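Local coordinates for latency-associated nuclear antigen (Murid herpesvirus 4, PDB 4BLG), which binds DNA as a homodimer through this C-terminal domain, the DNA-binding part of a viral nuclear protein involved in latency, at the interface of chains A and B. Sequence-based numbering; all coordinates share one arbitrary frame. Chains: chain A/B, Latency-associated nuclear antigen.

Contact 1: the interface of chains A and B. Residues chain A 87, 89, 119-122, 124-126; chain B 42, 87, 117-120.
B:Met42, on strand 39-45, reaches across the dimer with a chain extended as far as the sulfur and bent only at its last torsion. Its CB packs on CD2 of B:Leu87 in its own chain at 3.8 Å. CG stands anti to the backbone N (chi1 177°) and carries the sulfur out to the A:Pro126 ring, where SD lies 3.7 Å from CD and crosses the ring obliquely. The turn at chi3, -72°, swings CE away toward the A:Phe125 rim, 3.8 Å from CD1, and the two side chains cross at about a right angle. The same methyl meets A:Leu87 tip to tip, 3.9 Å from its CD1. A:Phe125 is held flat from within chain A: A:Ala121 CB sits over the centre of one face, A:Phe89 CE1 over the rim of the other. Its CE1 also touches CG2 of B:Val119.

Beside this apolar core the two copies of strand 115-122 pair antiparallel across the two-fold. A:Lys120 N and B:Lys120 O bond at 2.9 Å, nearly along the C=O axis, and the reciprocal pair matches it. A:Lys122 N approaches B:Ile118 O at 3.1 Å in the carbonyl plane, almost straight at the hydrogen (169°). Between the same two residues water 1 stands in for the return bond: it lies 2.7 Å from the carbonyl A:Lys122 O and 2.8 Å from the amide B:Ile118 N.

Contact 2: the interface of chains A and B. Residues chain A 64-66, 89, 126-128; chain B 70-74, 79.
B:Pro72 is the wedge of this largely apolar patch, where no nitrogen or oxygen of one chain comes within bonding reach of the other. One side of its ring meets A:Leu64, with CG 3.5 Å from the leucine CB, while its CB leans toward the backbone carbonyl of A:Ser65. Its CD turns to the rim of A:Phe89, 3.8 Å from CE2, and the two side chains cross at about a right angle. A:Thr66 adds its methyl CG2 near the same CD.

B:Leu71 works next to it with both branches. CG is anti to the carbonyl carbon (chi1 -63°); CD2 then points at the tip of A:Phe89, 3.8 Å from CZ, and CD1 lies against the backbone oxygen of A:Pro126 at 3.6 Å. A:Leu127 crosses B:Leu71 obliquely, its CD2 set 3.8 Å from CB of B:Leu71 and also near the carbonyl of B:Pro72. Farther along, CG2 of B:Val74 fits among three groups of chain A: it is 4.0 Å from CB of A:Leu127 and similarly near CG of A:Pro128 and CD1 of A:Leu64. B:Gln79 lies by A:Pro128 but is poorly ordered.

Within chain A the first-shell A:Phe89 rides on strand 84-90 with CG anti to the carbonyl carbon (chi1 -59°), and A:Leu127 CD1 packs 4.0 Å above one ring face, offset toward the rim. A:Leu127 thus touches the phenyl ring with CD1, on the side facing chain B, and chain B with CD2. Short strand 64-65 presents A:Leu64, and short strand 69-70 leads directly into B:Leu71. The site lays the 71-74 loop of one subunit against the C-terminal tail and the strands 64-65 and 84-90 of the other, adding apolar contact to the homodimer.

Contact 1: the interface of chains A and B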
ATOM      1  N   LEU A  87       5.570  -0.306   0.824  1.00 23.31           N
ATOM      2  CA  LEU A  87       5.239  -1.370  -0.101  1.00 31.19           C
ATOM      3  C   LEU A  87       6.411  -1.598  -1.028  1.00 25.27           C
ATOM      4  O   LEU A  87       6.996  -0.646  -1.533  1.00 32.24           O
ATOM      5  CB  LEU A  87       4.017  -0.981  -0.934  1.00 35.31           C
ATOM      6  CG  LEU A  87       2.683  -0.951  -0.196  1.00 33.72           C
ATOM      7  CD1 LEU A  87       1.598  -0.417  -1.116  1.00 38.30           C
ATOM      8  CD2 LEU A  87       2.335  -2.339   0.299  1.00 32.71           C
ATOM      9  N   PHE A  89       7.086  -3.484  -4.437  1.00 27.81           N
ATOM     10  CA  PHE A  89       6.387  -4.132  -5.538  1.00 27.35           C
ATOM     11  C   PHE A  89       7.298  -5.091  -6.294  1.00 33.98           C
ATOM     12  O   PHE A  89       8.470  -4.789  -6.525  1.00 31.36           O
ATOM     13  CB  PHE A  89       5.832  -3.078  -6.495  1.00 27.76           C
ATOM     14  CG  PHE A  89       4.882  -2.120  -5.844  1.00 26.84           C
ATOM     15  CD1 PHE A  89       3.544  -2.448  -5.692  1.00 26.48           C
ATOM     16  CD2 PHE A  89       5.322  -0.893  -5.382  1.00 27.98           C
ATOM     17  CE1 PHE A  89       2.661  -1.566  -5.081  1.00 28.51           C
ATOM     18  CE2 PHE A  89       4.448  -0.010  -4.771  1.00 34.47           C
ATOM     19  CZ  PHE A  89       3.113  -0.346  -4.626  1.00 30.22           C
ATOM     20  N   VAL A 119       0.968  -9.196  -0.337  1.00 28.02           N
ATOM     21  CA  VAL A 119      -0.162  -8.479  -0.901  1.00 27.72           C
ATOM     22  C   VAL A 119      -0.235  -8.774  -2.391  1.00 34.42           C
ATOM     23  O   VAL A 119       0.789  -8.988  -3.030  1.00 34.46           O
ATOM     24  CB  VAL A 119      -0.014  -6.957  -0.703  1.00 43.19           C
ATOM     25  CG1 VAL A 119      -1.190  -6.223  -1.318  1.00 54.62           C
ATOM     26  CG2 VAL A 119       0.096  -6.626   0.771  1.00 36.04           C
ATOM     27  N   LYS A 120      -1.449  -8.751  -2.937  1.00 30.19           N
ATOM     28  CA  LYS A 120      -1.703  -9.119  -4.326  1.00 37.35           C
ATOM     29  C   LYS A 120      -2.697  -8.079  -4.882  1.00 34.43           C
ATOM     30  O   LYS A 120      -3.579  -7.631  -4.158  1.00 35.41           O
ATOM     31  CB  LYS A 120      -2.293 -10.543  -4.368  1.00 37.80           C
ATOM     32  N   ALA A 121      -2.535  -7.670  -6.139  1.00 35.97           N
ATOM     33  CA  ALA A 121      -3.459  -6.724  -6.779  1.00 36.58           C
ATOM     34  C   ALA A 121      -4.106  -7.338  -8.017  1.00 41.77           C
ATOM     35  O   ALA A 121      -3.465  -8.075  -8.757  1.00 42.17           O
ATOM     36  CB  ALA A 121      -2.731  -5.433  -7.150  1.00 33.38           C
ATOM     37  N   LYS A 122      -5.376  -7.014  -8.247  1.00 39.17           N
ATOM     38  CA  LYS A 122      -6.131  -7.553  -9.377  1.00 36.27           C
ATOM     39  C   LYS A 122      -6.375  -6.345 -10.301  1.00 41.52           C
ATOM     40  O   LYS A 122      -6.996  -5.378  -9.877  1.00 42.04           O
ATOM     41  CB  LYS A 122      -7.460  -8.182  -8.875  1.00 49.44           C
ATOM     42  N   TYR A 124      -3.117  -6.008 -11.483  1.00 35.10           N
ATOM     43  CA  TYR A 124      -1.758  -5.712 -11.041  1.00 34.06           C
ATOM     44  C   TYR A 124      -1.779  -4.304 -10.487  1.00 32.53           C
ATOM     45  O   TYR A 124      -2.771  -3.603 -10.614  1.00 32.60           O
ATOM     46  CB  TYR A 124      -0.732  -5.809 -12.175  1.00 35.82           C
ATOM     47  CG  TYR A 124      -1.223  -5.308 -13.514  1.00 39.10           C
ATOM     48  CD1 TYR A 124      -1.415  -3.953 -13.750  1.00 37.66           C
ATOM     49  CD2 TYR A 124      -1.488  -6.198 -14.548  1.00 41.22           C
ATOM     50  CE1 TYR A 124      -1.870  -3.502 -14.982  1.00 39.81           C
ATOM     51  CE2 TYR A 124      -1.938  -5.753 -15.776  1.00 51.06           C
ATOM     52  CZ  TYR A 124      -2.127  -4.408 -15.988  1.00 52.84           C
ATOM     53  OH  TYR A 124      -2.574  -3.976 -17.216  1.00 57.62           O
ATOM     54  N   PHE A 125      -0.690  -3.887  -9.860  1.00 32.12           N
ATOM     55  CA  PHE A 125      -0.648  -2.560  -9.271  1.00 35.30           C
ATOM     56  C   PHE A 125      -0.531  -1.506 -10.361  1.00 45.02           C
ATOM     57  O   PHE A 125       0.020  -1.773 -11.428  1.00 41.38           O
ATOM     58  CB  PHE A 125       0.492  -2.456  -8.271  1.00 29.33           C
ATOM     59  CG  PHE A 125       0.218  -3.164  -6.977  1.00 34.27           C
ATOM     60  CD1 PHE A 125      -0.568  -2.571  -6.007  1.00 33.16           C
ATOM     61  CD2 PHE A 125       0.738  -4.416  -6.731  1.00 35.11           C
ATOM     62  CE1 PHE A 125      -0.825  -3.209  -4.818  1.00 29.01           C
ATOM     63  CE2 PHE A 125       0.483  -5.061  -5.536  1.00 30.50           C
ATOM     64  CZ  PHE A 125      -0.304  -4.458  -4.584  1.00 32.10           C
ATOM     65  N   PRO A 126      -1.069  -0.303 -10.099  1.00 41.59           N
ATOM     66  CA  PRO A 126      -1.170   0.753 -11.108  1.00 39.72           C
ATOM     67  C   PRO A 126       0.154   1.476 -11.353  1.00 45.90           C
ATOM     68  O   PRO A 126       0.221   2.695 -11.238  1.00 46.17           O
ATOM     69  CB  PRO A 126      -2.198   1.703 -10.496  1.00 32.37           C
ATOM     70  CG  PRO A 126      -1.974   1.566  -9.023  1.00 30.13           C
ATOM     71  CD  PRO A 126      -1.593   0.133  -8.793  1.00 34.01           C
TER
ATOM     72  N   MET B  42      -6.666   0.426  -3.580  1.00 27.02           N
ATOM     73  CA  MET B  42      -5.682   1.469  -3.804  1.00 27.33           C
ATOM     74  C   MET B  42      -6.263   2.466  -4.787  1.00 29.32           C
ATOM     75  O   MET B  42      -6.611   2.112  -5.912  1.00 28.08           O
ATOM     76  CB  MET B  42      -4.381   0.892  -4.348  1.00 30.76           C
ATOM     77  CG  MET B  42      -3.350   1.955  -4.672  1.00 29.65           C
ATOM     78  SD  MET B  42      -1.811   1.270  -5.302  1.00 34.18           S
ATOM     79  CE  MET B  42      -1.111   0.548  -3.823  1.00 30.65           C
ATOM     80  N   LEU B  87      -4.399   3.860   0.305  1.00 25.60           N
ATOM     81  CA  LEU B  87      -5.058   2.586   0.509  1.00 22.77           C
ATOM     82  C   LEU B  87      -6.236   2.778   1.442  1.00 33.02           C
ATOM     83  O   LEU B  87      -6.120   3.466   2.457  1.00 26.89           O
ATOM     84  CB  LEU B  87      -4.084   1.599   1.144  1.00 26.99           C
ATOM     85  CG  LEU B  87      -2.987   1.051   0.230  1.00 30.33           C
ATOM     86  CD1 LEU B  87      -1.904   0.383   1.063  1.00 28.15           C
ATOM     87  CD2 LEU B  87      -3.586   0.074  -0.761  1.00 26.06           C
ATOM     88  N   THR B 117      -7.882   0.166  -7.602  1.00 34.91           N
ATOM     89  CA  THR B 117      -7.384  -1.177  -7.852  1.00 31.63           C
ATOM     90  C   THR B 117      -7.679  -2.008  -6.621  1.00 30.61           C
ATOM     91  O   THR B 117      -7.351  -1.605  -5.521  1.00 29.76           O
ATOM     92  CB  THR B 117      -5.866  -1.148  -8.098  1.00 32.96           C
ATOM     93  OG1 THR B 117      -5.575  -0.238  -9.165  1.00 43.94           O
ATOM     94  CG2 THR B 117      -5.324  -2.540  -8.443  1.00 42.19           C
ATOM     95  N   ILE B 118      -8.318  -3.156  -6.799  1.00 31.19           N
ATOM     96  CA  ILE B 118      -8.608  -4.033  -5.681  1.00 30.65           C
ATOM     97  C   ILE B 118      -7.316  -4.736  -5.241  1.00 32.74           C
ATOM     98  O   ILE B 118      -6.525  -5.189  -6.071  1.00 32.33           O
ATOM     99  CB  ILE B 118      -9.661  -5.080  -6.054  1.00 31.77           C
ATOM    100  CG1 ILE B 118     -10.922  -4.407  -6.607  1.00 37.96           C
ATOM    101  CG2 ILE B 118      -9.989  -5.951  -4.844  1.00 31.50           C
ATOM    102  CD1 ILE B 118     -11.772  -3.745  -5.559  1.00 40.50           C
ATOM    103  N   VAL B 119      -7.123  -4.822  -3.930  1.00 31.82           N
ATOM    104  CA  VAL B 119      -5.908  -5.348  -3.342  1.00 32.58           C
ATOM    105  C   VAL B 119      -6.294  -6.280  -2.207  1.00 39.03           C
ATOM    106  O   VAL B 119      -7.307  -6.067  -1.543  1.00 34.91           O
ATOM    107  CB  VAL B 119      -5.024  -4.207  -2.783  1.00 36.13           C
ATOM    108  CG1 VAL B 119      -3.881  -4.772  -1.983  1.00 43.20           C
ATOM    109  CG2 VAL B 119      -4.501  -3.343  -3.914  1.00 41.34           C
ATOM    110  N   LYS B 120      -5.473  -7.297  -1.963  1.00 32.13           N
ATOM    111  CA  LYS B 120      -5.760  -8.279  -0.925  1.00 28.39           C
ATOM    112  C   LYS B 120      -4.479  -8.689  -0.190  1.00 30.47           C
ATOM    113  O   LYS B 120      -3.398  -8.724  -0.776  1.00 34.84           O
ATOM    114  CB  LYS B 120      -6.458  -9.511  -1.530  1.00 45.01           C
ATOM    115  CG  LYS B 120      -6.437 -10.768  -0.653  1.00 58.39           C
TER
HETATM  116  O   HOH W   1      -9.027  -3.648  -9.414  1.00 35.49           O

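Contact 2: the interface of chains A and B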
ATOM      1  N   LEU A  64      10.535  -2.508  -6.403  1.00 32.19           N
ATOM      2  CA  LEU A  64      10.407  -1.067  -6.246  1.00 28.81           C
ATOM      3  C   LEU A  64       9.645  -0.783  -4.969  1.00 29.90           C
ATOM      4  O   LEU A  64       8.579  -1.350  -4.740  1.00 35.09           O
ATOM      5  CB  LEU A  64       9.674  -0.464  -7.436  1.00 29.92           C
ATOM      6  CG  LEU A  64      10.157  -0.922  -8.817  1.00 35.51           C
ATOM      7  CD1 LEU A  64       9.306  -0.280  -9.894  1.00 41.26           C
ATOM      8  CD2 LEU A  64      11.615  -0.589  -9.043  1.00 38.49           C
ATOM      9  N   SER A  65      10.188   0.093  -4.133  1.00 30.46           N
ATOM     10  CA  SER A  65       9.539   0.401  -2.871  1.00 30.77           C
ATOM     11  C   SER A  65       9.097   1.851  -2.765  1.00 31.94           C
ATOM     12  O   SER A  65       9.779   2.773  -3.207  1.00 34.79           O
ATOM     13  CB  SER A  65      10.438   0.049  -1.688  1.00 33.36           C
ATOM     14  OG  SER A  65      10.669  -1.346  -1.626  1.00 31.78           O
ATOM     15  N   THR A  66       7.928   2.022  -2.169  1.00 24.45           N
ATOM     16  CA  THR A  66       7.377   3.327  -1.886  1.00 31.66           C
ATOM     17  C   THR A  66       8.163   3.979  -0.762  1.00 25.37           C
ATOM     18  O   THR A  66       8.906   3.302  -0.042  1.00 26.84           O
ATOM     19  CB  THR A  66       5.946   3.192  -1.384  1.00 22.25           C
ATOM     20  OG1 THR A  66       5.956   2.470  -0.145  1.00 21.48           O
ATOM     21  CG2 THR A  66       5.100   2.455  -2.384  1.00 26.20           C
ATOM     22  N   PHE A  89       7.086  -3.484  -4.437  1.00 27.81           N
ATOM     23  CA  PHE A  89       6.387  -4.132  -5.538  1.00 27.35           C
ATOM     24  C   PHE A  89       7.298  -5.091  -6.294  1.00 33.98           C
ATOM     25  O   PHE A  89       8.470  -4.789  -6.525  1.00 31.36           O
ATOM     26  CB  PHE A  89       5.832  -3.078  -6.495  1.00 27.76           C
ATOM     27  CG  PHE A  89       4.882  -2.120  -5.844  1.00 26.84           C
ATOM     28  CD1 PHE A  89       3.544  -2.448  -5.692  1.00 26.48           C
ATOM     29  CD2 PHE A  89       5.322  -0.893  -5.382  1.00 27.98           C
ATOM     30  CE1 PHE A  89       2.661  -1.566  -5.081  1.00 28.51           C
ATOM     31  CE2 PHE A  89       4.448  -0.010  -4.771  1.00 34.47           C
ATOM     32  CZ  PHE A  89       3.113  -0.346  -4.626  1.00 30.22           C
ATOM     33  N   PRO A 126      -1.069  -0.303 -10.099  1.00 41.59           N
ATOM     34  CA  PRO A 126      -1.170   0.753 -11.108  1.00 39.72           C
ATOM     35  C   PRO A 126       0.154   1.476 -11.353  1.00 45.90           C
ATOM     36  O   PRO A 126       0.221   2.695 -11.238  1.00 46.17           O
ATOM     37  CB  PRO A 126      -2.198   1.703 -10.496  1.00 32.37           C
ATOM     38  CG  PRO A 126      -1.974   1.566  -9.023  1.00 30.13           C
ATOM     39  CD  PRO A 126      -1.593   0.133  -8.793  1.00 34.01           C
ATOM     40  N   LEU A 127       1.196   0.721 -11.683  1.00 53.01           N
ATOM     41  CA  LEU A 127       2.446   1.308 -12.147  1.00 44.90           C
ATOM     42  C   LEU A 127       2.500   1.214 -13.672  1.00 53.03           C
ATOM     43  O   LEU A 127       2.007   0.252 -14.260  1.00 63.07           O
ATOM     44  CB  LEU A 127       3.636   0.578 -11.531  1.00 44.69           C
ATOM     45  CG  LEU A 127       3.615   0.510 -10.004  1.00 43.95           C
ATOM     46  CD1 LEU A 127       4.206  -0.799  -9.524  1.00 53.35           C
ATOM     47  CD2 LEU A 127       4.362   1.686  -9.411  1.00 45.86           C
ATOM     48  N   PRO A 128       3.095   2.220 -14.320  1.00 51.27           N
ATOM     49  CA  PRO A 128       3.180   2.280 -15.785  1.00 54.30           C
ATOM     50  C   PRO A 128       3.864   1.077 -16.426  1.00 64.57           C
ATOM     51  O   PRO A 128       4.472   0.242 -15.749  1.00 59.99           O
ATOM     52  CB  PRO A 128       4.011   3.543 -16.039  1.00 55.37           C
ATOM     53  CG  PRO A 128       4.630   3.872 -14.734  1.00 58.12           C
ATOM     54  CD  PRO A 128       3.681   3.414 -13.697  1.00 57.70           C
TER
ATOM     55  N   CYS B  70       3.362   8.178  -2.453  1.00 25.51           N
ATOM     56  CA  CYS B  70       3.773   8.147  -3.857  1.00 28.72           C
ATOM     57  C   CYS B  70       4.147   6.743  -4.260  1.00 25.78           C
ATOM     58  O   CYS B  70       4.664   5.979  -3.445  1.00 28.88           O
ATOM     59  CB  CYS B  70       5.010   9.037  -4.090  1.00 34.00           C
ATOM     60  SG  CYS B  70       5.123  10.480  -3.036  1.00 80.99           S
ATOM     61  N   LEU B  71       3.907   6.398  -5.520  1.00 31.34           N
ATOM     62  CA  LEU B  71       4.411   5.140  -6.054  1.00 27.19           C
ATOM     63  C   LEU B  71       5.811   5.400  -6.602  1.00 31.40           C
ATOM     64  O   LEU B  71       6.111   6.506  -7.049  1.00 33.41           O
ATOM     65  CB  LEU B  71       3.508   4.595  -7.160  1.00 33.44           C
ATOM     66  CG  LEU B  71       2.076   4.208  -6.785  1.00 39.73           C
ATOM     67  CD1 LEU B  71       1.302   3.834  -8.038  1.00 44.48           C
ATOM     68  CD2 LEU B  71       2.047   3.064  -5.793  1.00 25.94           C
ATOM     69  N   PRO B  72       6.673   4.383  -6.567  1.00 29.33           N
ATOM     70  CA  PRO B  72       8.023   4.543  -7.107  1.00 39.33           C
ATOM     71  C   PRO B  72       7.995   4.613  -8.624  1.00 40.39           C
ATOM     72  O   PRO B  72       7.109   4.021  -9.241  1.00 35.50           O
ATOM     73  CB  PRO B  72       8.717   3.262  -6.660  1.00 29.91           C
ATOM     74  CG  PRO B  72       7.619   2.259  -6.619  1.00 35.65           C
ATOM     75  CD  PRO B  72       6.419   3.003  -6.122  1.00 29.82           C
ATOM     76  N   LEU B  73       8.941   5.330  -9.217  1.00 35.05           N
ATOM     77  CA  LEU B  73       9.049   5.370 -10.667  1.00 41.45           C
ATOM     78  C   LEU B  73       9.599   4.045 -11.156  1.00 46.59           C
ATOM     79  O   LEU B  73      10.423   3.417 -10.488  1.00 53.52           O
ATOM     80  CB  LEU B  73       9.974   6.495 -11.130  1.00 37.73           C
ATOM     81  CG  LEU B  73       9.660   7.926 -10.696  1.00 51.39           C
ATOM     82  CD1 LEU B  73      10.826   8.813 -11.084  1.00 56.83           C
ATOM     83  CD2 LEU B  73       8.370   8.439 -11.319  1.00 53.52           C
ATOM     84  N   VAL B  74       9.154   3.638 -12.336  1.00 45.21           N
ATOM     85  CA  VAL B  74       9.600   2.399 -12.950  1.00 39.39           C
ATOM     86  C   VAL B  74      10.745   2.706 -13.897  1.00 46.85           C
ATOM     87  O   VAL B  74      10.572   3.460 -14.857  1.00 47.60           O
ATOM     88  CB  VAL B  74       8.471   1.733 -13.747  1.00 43.70           C
ATOM     89  CG1 VAL B  74       8.938   0.405 -14.332  1.00 48.25           C
ATOM     90  CG2 VAL B  74       7.250   1.532 -12.867  1.00 43.00           C
ATOM     91  N   GLN B  79       8.264   8.489 -17.216  1.00112.32           N
ATOM     92  CA  GLN B  79       7.136   9.074 -16.517  1.00112.06           C
ATOM     93  C   GLN B  79       7.469  10.534 -16.328  1.00120.55           C
ATOM     94  O   GLN B  79       8.614  10.895 -16.061  1.00125.01           O
ATOM     95  CB  GLN B  79       6.882   8.386 -15.182  1.00101.17           C
ATOM     96  CG  GLN B  79       7.162   6.910 -15.251  1.00110.18           C
ATOM     97  CD  GLN B  79       6.833   6.180 -13.987  1.00116.15           C
ATOM     98  OE1 GLN B  79       6.535   6.782 -12.954  1.00120.43           O
ATOM     99  NE2 GLN B  79       6.894   4.864 -14.054  1.00112.28           N
TER

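The centres of the C-alpha atoms of contact 1 and contact 2 lie about 12 Å apart; sharing A:Phe89 and A:Pro126, they adjoin in the dimer interface. The tail following strand 115-122 runs from contact 1 into contact 2. Contact 1 joins strand pairing to an apolar core near the two-fold, and contact 2 extends the apolar part outward. Because the interface is two-fold symmetric, contact 2 has a twin with the chains exchanged. Strand pairing at the axis flanked by these loop-and-tail contacts probably fixes how the two DNA-binding domains are oriented toward each other.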